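Local coordinates for protein 2-dehydropantoate 2-reductase (Geobacter metallireducens, PDB 3HN2) that probably catalyses the NADPH-dependent reduction of 2-dehydropantoate (ketopantoate) to (R)-pantoate, a step on the route to pantothenate, at residues A[293-296]-A[297-301]; A[8-12]-A[13-17]. All coordinates share one frame; numbering follows the deposited sequence.

Overall arrangement
The two contacts sample the two halves of a ketopantoate reductase. Contact 2, residues 8-17, is the turn from strand 5-8 into helix 14-23 of the N-terminal Rossmann-type half and carries a GxGxxG pattern of the kind that binds a dinucleotide. Contact 1, residues 293-301, is a run of helix 290-302 in the helical C-terminal half. Their centres lie 28 Å apart and their nearest atoms about 18 Å, so neither touches the other. Contact 2 sits about 10 Å from the centre of the chain and contact 1 about 21 Å, measured from their own centres. The former probably belongs to the NADPH site; the latter is helix-internal bonding within the C-terminal bundle.

Contact 1 of 2, residues A[293-296]-A[297-301]; sequences EMLA and TLLEQ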
loop_
_atom_site.group_PDB
_atom_site.type_symbol
_atom_site.label_atom_id
_atom_site.label_comp_id
_atom_site.label_asym_id
_atom_site.label_seq_id
_atom_site.Cartn_x
_atom_site.Cartn_y
_atom_site.Cartn_z
ATOM N N GLU A 293 9.370 24.600 -2.027
ATOM C CA GLU A 293 9.054 25.983 -2.370
ATOM C C GLU A 293 8.598 26.115 -3.782
ATOM O O GLU A 293 7.545 26.693 -4.042
ATOM C CB GLU A 293 10.238 26.919 -2.129
ATOM C CG GLU A 293 10.037 27.824 -0.920
ATOM C CD GLU A 293 10.897 29.070 -0.967
ATOM O OE1 GLU A 293 10.760 29.857 -1.927
ATOM O OE2 GLU A 293 11.704 29.267 -0.035
ATOM N N MET A 294 9.400 25.566 -4.688
ATOM C CA MET A 294 9.072 25.506 -6.092
ATOM C C MET A 294 7.706 24.853 -6.275
ATOM O O MET A 294 6.847 25.413 -6.959
ATOM C CB MET A 294 10.154 24.728 -6.830
ATOM C CG MET A 294 10.038 24.777 -8.321
ATOM S SD MET A 294 11.524 24.154 -9.086
ATOM C CE MET A 294 10.849 23.811 -10.704
ATOM N N LEU A 295 7.496 23.707 -5.617
ATOM C CA LEU A 295 6.209 23.006 -5.659
ATOM C C LEU A 295 5.026 23.863 -5.196
ATOM O O LEU A 295 4.065 24.047 -5.951
ATOM C CB LEU A 295 6.282 21.708 -4.857
ATOM C CG LEU A 295 5.221 20.624 -5.105
ATOM C CD1 LEU A 295 4.792 20.551 -6.563
ATOM C CD2 LEU A 295 5.771 19.282 -4.652
ATOM N N ALA A 296 5.108 24.401 -3.975
ATOM C CA ALA A 296 4.058 25.267 -3.431
ATOM C C ALA A 296 3.687 26.362 -4.415
ATOM O O ALA A 296 2.497 26.577 -4.697
ATOM C CB ALA A 296 4.504 25.890 -2.085
ATOM N N THR A 297 4.720 27.022 -4.953
ATOM C CA THR A 297 4.555 28.128 -5.890
ATOM C C THR A 297 3.950 27.697 -7.234
ATOM O O THR A 297 2.968 28.296 -7.683
ATOM C CB THR A 297 5.886 28.844 -6.160
ATOM O OG1 THR A 297 6.675 28.878 -4.969
ATOM C CG2 THR A 297 5.634 30.252 -6.624
ATOM N N LEU A 298 4.528 26.669 -7.867
ATOM C CA LEU A 298 3.987 26.136 -9.125
ATOM C C LEU A 298 2.550 25.690 -8.927
ATOM O O LEU A 298 1.756 25.653 -9.876
ATOM C CB LEU A 298 4.787 24.919 -9.617
ATOM C CG LEU A 298 6.152 25.138 -10.250
ATOM C CD1 LEU A 298 6.893 23.818 -10.282
ATOM C CD2 LEU A 298 6.025 25.731 -11.647
ATOM N N LEU A 299 2.216 25.343 -7.688
ATOM C CA LEU A 299 0.898 24.809 -7.444
ATOM C C LEU A 299 -0.133 25.926 -7.295
ATOM O O LEU A 299 -1.284 25.758 -7.690
ATOM C CB LEU A 299 0.941 23.837 -6.280
ATOM C CG LEU A 299 -0.026 22.658 -6.170
ATOM C CD1 LEU A 299 -0.407 22.000 -7.495
ATOM C CD2 LEU A 299 0.661 21.681 -5.265
ATOM N N GLU A 300 0.286 27.079 -6.772
ATOM C CA GLU A 300 -0.594 28.247 -6.766
ATOM C C GLU A 300 -0.605 28.994 -8.119
ATOM O O GLU A 300 -1.559 29.720 -8.416
ATOM C CB GLU A 300 -0.349 29.164 -5.548
ATOM C CG GLU A 300 1.081 29.661 -5.343
ATOM C CD GLU A 300 1.568 29.559 -3.892
ATOM O OE1 GLU A 300 0.804 29.100 -3.013
ATOM O OE2 GLU A 300 2.736 29.925 -3.631
ATOM N N GLN A 301 0.429 28.788 -8.940
ATOM C CA GLN A 301 0.442 29.289 -10.329
ATOM C C GLN A 301 -0.590 28.605 -11.212
ATOM O O GLN A 301 -1.226 29.249 -12.041
ATOM C CB GLN A 301 1.812 29.112 -10.987
ATOM C CG GLN A 301 2.663 30.371 -11.065
ATOM C CD GLN A 301 1.980 31.540 -11.771
ATOM O OE1 GLN A 301 1.489 31.407 -12.889
ATOM N NE2 GLN A 301 1.964 32.695 -11.117
#
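Thr297, the first residue of 297-301, makes two bonds to one acceptor, the carbonyl oxygen of Glu293. Its backbone N lies 3.0 Å from Glu293 O, the usual i to i+4 helix bond, while Thr297 OG1 donates to the same Glu293 O from the other face of the carbonyl plane, standing 37° out of it. The hydroxyl can reach back because OG1 is anti to the carbonyl carbon of Thr297 (chi1 -36°), which turns it toward the preceding turn. Leu298 continues the ladder, its N 2.8 Å from Met294 O in an almost straight bond. The extended side chain of Met294 runs beside that of Leu298 in the same direction, with Met294 CG 3.8 Å from Leu298 CD1 and the methyl CE also against CD1. Leu299 N donates to Leu295 O at 2.8 Å, though with a bent N-H angle of 131°, and makes a weak second bond to Ala296 O. The side chains of Leu295 and Leu299 touch more loosely, CD1 of Leu295 lying 4.5 Å from CD2 of Leu299. Glu300 N reaches Ala296 O at 3.1 Å; its side chain, bent at chi2, folds back beside that carbonyl, with Glu300 CD 3.2 Å from Ala296 O. Glu300 OE2 forms a salt bridge with Arg276, whose NH2 also makes a weak hydrogen bond with Thr297 OG1. With an alanine here, the guanidinium of Arg276 is likely to lose its carboxylate mate. The helix packs against two others, with Leu299 touching both: Glu293, Ala296, Leu299 and Glu300 meet helix 271-284, whereas Leu295 and Leu299 pack on Leu196, Ala198 and Leu199 of helix 179-200.

Contact 2 of 2, residues A[8-12]-A[13-17]; sequences VGAGA and LGLYY
Leu15 lies over the glycine-rich turn, its CB 3.4 Å from Gly11 O. That carbonyl also takes a weak bond from Leu15 N, 3.4 Å from Gly11 O with an N-H angle of 158°, an i to i+4 link at the start of helix 14-23. CG of Leu15 is anti to its own carbonyl carbon (chi1 -77°), which carries the branch back over the loop: CD1 comes 3.8 Å from Ala10 O, and CD2 makes a looser apolar touch with Ala10 CB at 4.4 Å. One residue further on, Tyr16 sets its CB 3.6 Å from Ala12 O.

The backbone itself comes close at Ala10 and Gly14, whose CA atoms are 5.0 Å apart. A side chain on Gly14 would point at the loop, its CB about 3.3 Å from Ala10 N, so the lack of one lets helix and turn approach this closely. Gly9, with phi 164°, adopts a backbone angle that other residues rarely take.

Further out, Val8 is bonded through its backbone to Leu74 and Gly76, which ties the strand end to its neighbours. Tyr16 stacks its ring with His140, Tyr17 OH bonds to Gly144 O, and Leu13 packs on Leu128 of strand 121-129 and on Leu102.

Gly9, Gly11 and Gly14 match the GxGxxG pattern between the first strand and helix of a Rossmann fold. The contact is made largely of backbone, with side-chain carbons against carbonyl oxygens, one weak hydrogen bond and one loose apolar touch, consistent with a turn that presents the helix N-terminus, whose dipole would probably help hold the NADPH pyrophosphate.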
loop_
_atom_site.group_PDB
_atom_site.type_symbol
_atom_site.label_atom_id
_atom_site.label_comp_id
_atom_site.label_asym_id
_atom_site.label_seq_id
_atom_site.Cartn_x
_atom_site.Cartn_y
_atom_site.Cartn_z
ATOM N N VAL A 8 -17.937 18.766 12.432
ATOM C CA VAL A 8 -17.760 20.049 11.754
ATOM C C VAL A 8 -16.813 19.883 10.561
ATOM O O VAL A 8 -15.591 19.859 10.699
ATOM C CB VAL A 8 -17.292 21.146 12.742
ATOM C CG1 VAL A 8 -16.947 22.435 12.016
ATOM C CG2 VAL A 8 -18.382 21.402 13.782
ATOM N N GLY A 9 -17.405 19.744 9.384
ATOM C CA GLY A 9 -16.652 19.456 8.173
ATOM C C GLY A 9 -17.602 18.970 7.106
ATOM O O GLY A 9 -17.852 19.676 6.121
ATOM N N ALA A 10 -18.142 17.770 7.328
ATOM C CA ALA A 10 -19.060 17.093 6.403
ATOM C C ALA A 10 -18.425 16.806 5.039
ATOM O O ALA A 10 -19.099 16.817 4.004
ATOM C CB ALA A 10 -20.390 17.860 6.261
ATOM N N GLY A 11 -17.122 16.544 5.058
ATOM C CA GLY A 11 -16.392 16.171 3.861
ATOM C C GLY A 11 -16.350 14.667 3.724
ATOM O O GLY A 11 -17.176 13.958 4.299
ATOM N N ALA A 12 -15.365 14.178 2.980
ATOM C CA ALA A 12 -15.223 12.749 2.722
ATOM C C ALA A 12 -14.705 11.964 3.931
ATOM O O ALA A 12 -14.727 10.730 3.924
ATOM C CB ALA A 12 -14.333 12.525 1.512
ATOM N N LEU A 13 -14.247 12.674 4.962
ATOM C CA LEU A 13 -13.738 12.027 6.166
ATOM C C LEU A 13 -14.577 12.307 7.415
ATOM O O LEU A 13 -14.715 11.436 8.276
ATOM C CB LEU A 13 -12.246 12.346 6.383
ATOM C CG LEU A 13 -11.677 13.555 7.126
ATOM C CD1 LEU A 13 -11.595 13.306 8.627
ATOM C CD2 LEU A 13 -10.290 13.864 6.588
ATOM N N GLY A 14 -15.122 13.516 7.514
ATOM C CA GLY A 14 -15.976 13.889 8.633
ATOM C C GLY A 14 -17.270 13.099 8.651
ATOM O O GLY A 14 -17.748 12.693 9.717
ATOM N N LEU A 15 -17.828 12.877 7.463
ATOM C CA LEU A 15 -19.032 12.073 7.312
ATOM C C LEU A 15 -18.750 10.609 7.608
ATOM O O LEU A 15 -19.482 9.989 8.380
ATOM C CB LEU A 15 -19.626 12.231 5.911
ATOM C CG LEU A 15 -20.424 13.491 5.550
ATOM C CD1 LEU A 15 -20.849 13.437 4.096
ATOM C CD2 LEU A 15 -21.645 13.674 6.441
ATOM N N TYR A 16 -17.682 10.079 7.008
ATOM C CA TYR A 16 -17.274 8.678 7.171
ATOM C C TYR A 16 -17.048 8.284 8.625
ATOM O O TYR A 16 -17.568 7.267 9.077
ATOM C CB TYR A 16 -16.017 8.382 6.348
ATOM C CG TYR A 16 -15.424 7.004 6.563
ATOM C CD1 TYR A 16 -16.078 5.856 6.109
ATOM C CD2 TYR A 16 -14.195 6.848 7.204
ATOM C CE1 TYR A 16 -15.528 4.587 6.303
ATOM C CE2 TYR A 16 -13.633 5.586 7.395
ATOM C CZ TYR A 16 -14.304 4.462 6.940
ATOM O OH TYR A 16 -13.751 3.215 7.134
ATOM N N TYR A 17 -16.280 9.092 9.347
ATOM C CA TYR A 17 -16.004 8.819 10.754
ATOM C C TYR A 17 -17.223 9.020 11.645
ATOM O O TYR A 17 -17.451 8.240 12.566
ATOM C CB TYR A 17 -14.813 9.639 11.255
ATOM C CG TYR A 17 -13.484 9.158 10.720
ATOM C CD1 TYR A 17 -13.168 7.798 10.688
ATOM C CD2 TYR A 17 -12.536 10.063 10.253
ATOM C CE1 TYR A 17 -11.944 7.355 10.193
ATOM C CE2 TYR A 17 -11.312 9.633 9.761
ATOM C CZ TYR A 17 -11.020 8.281 9.735
ATOM O OH TYR A 17 -9.805 7.866 9.247
#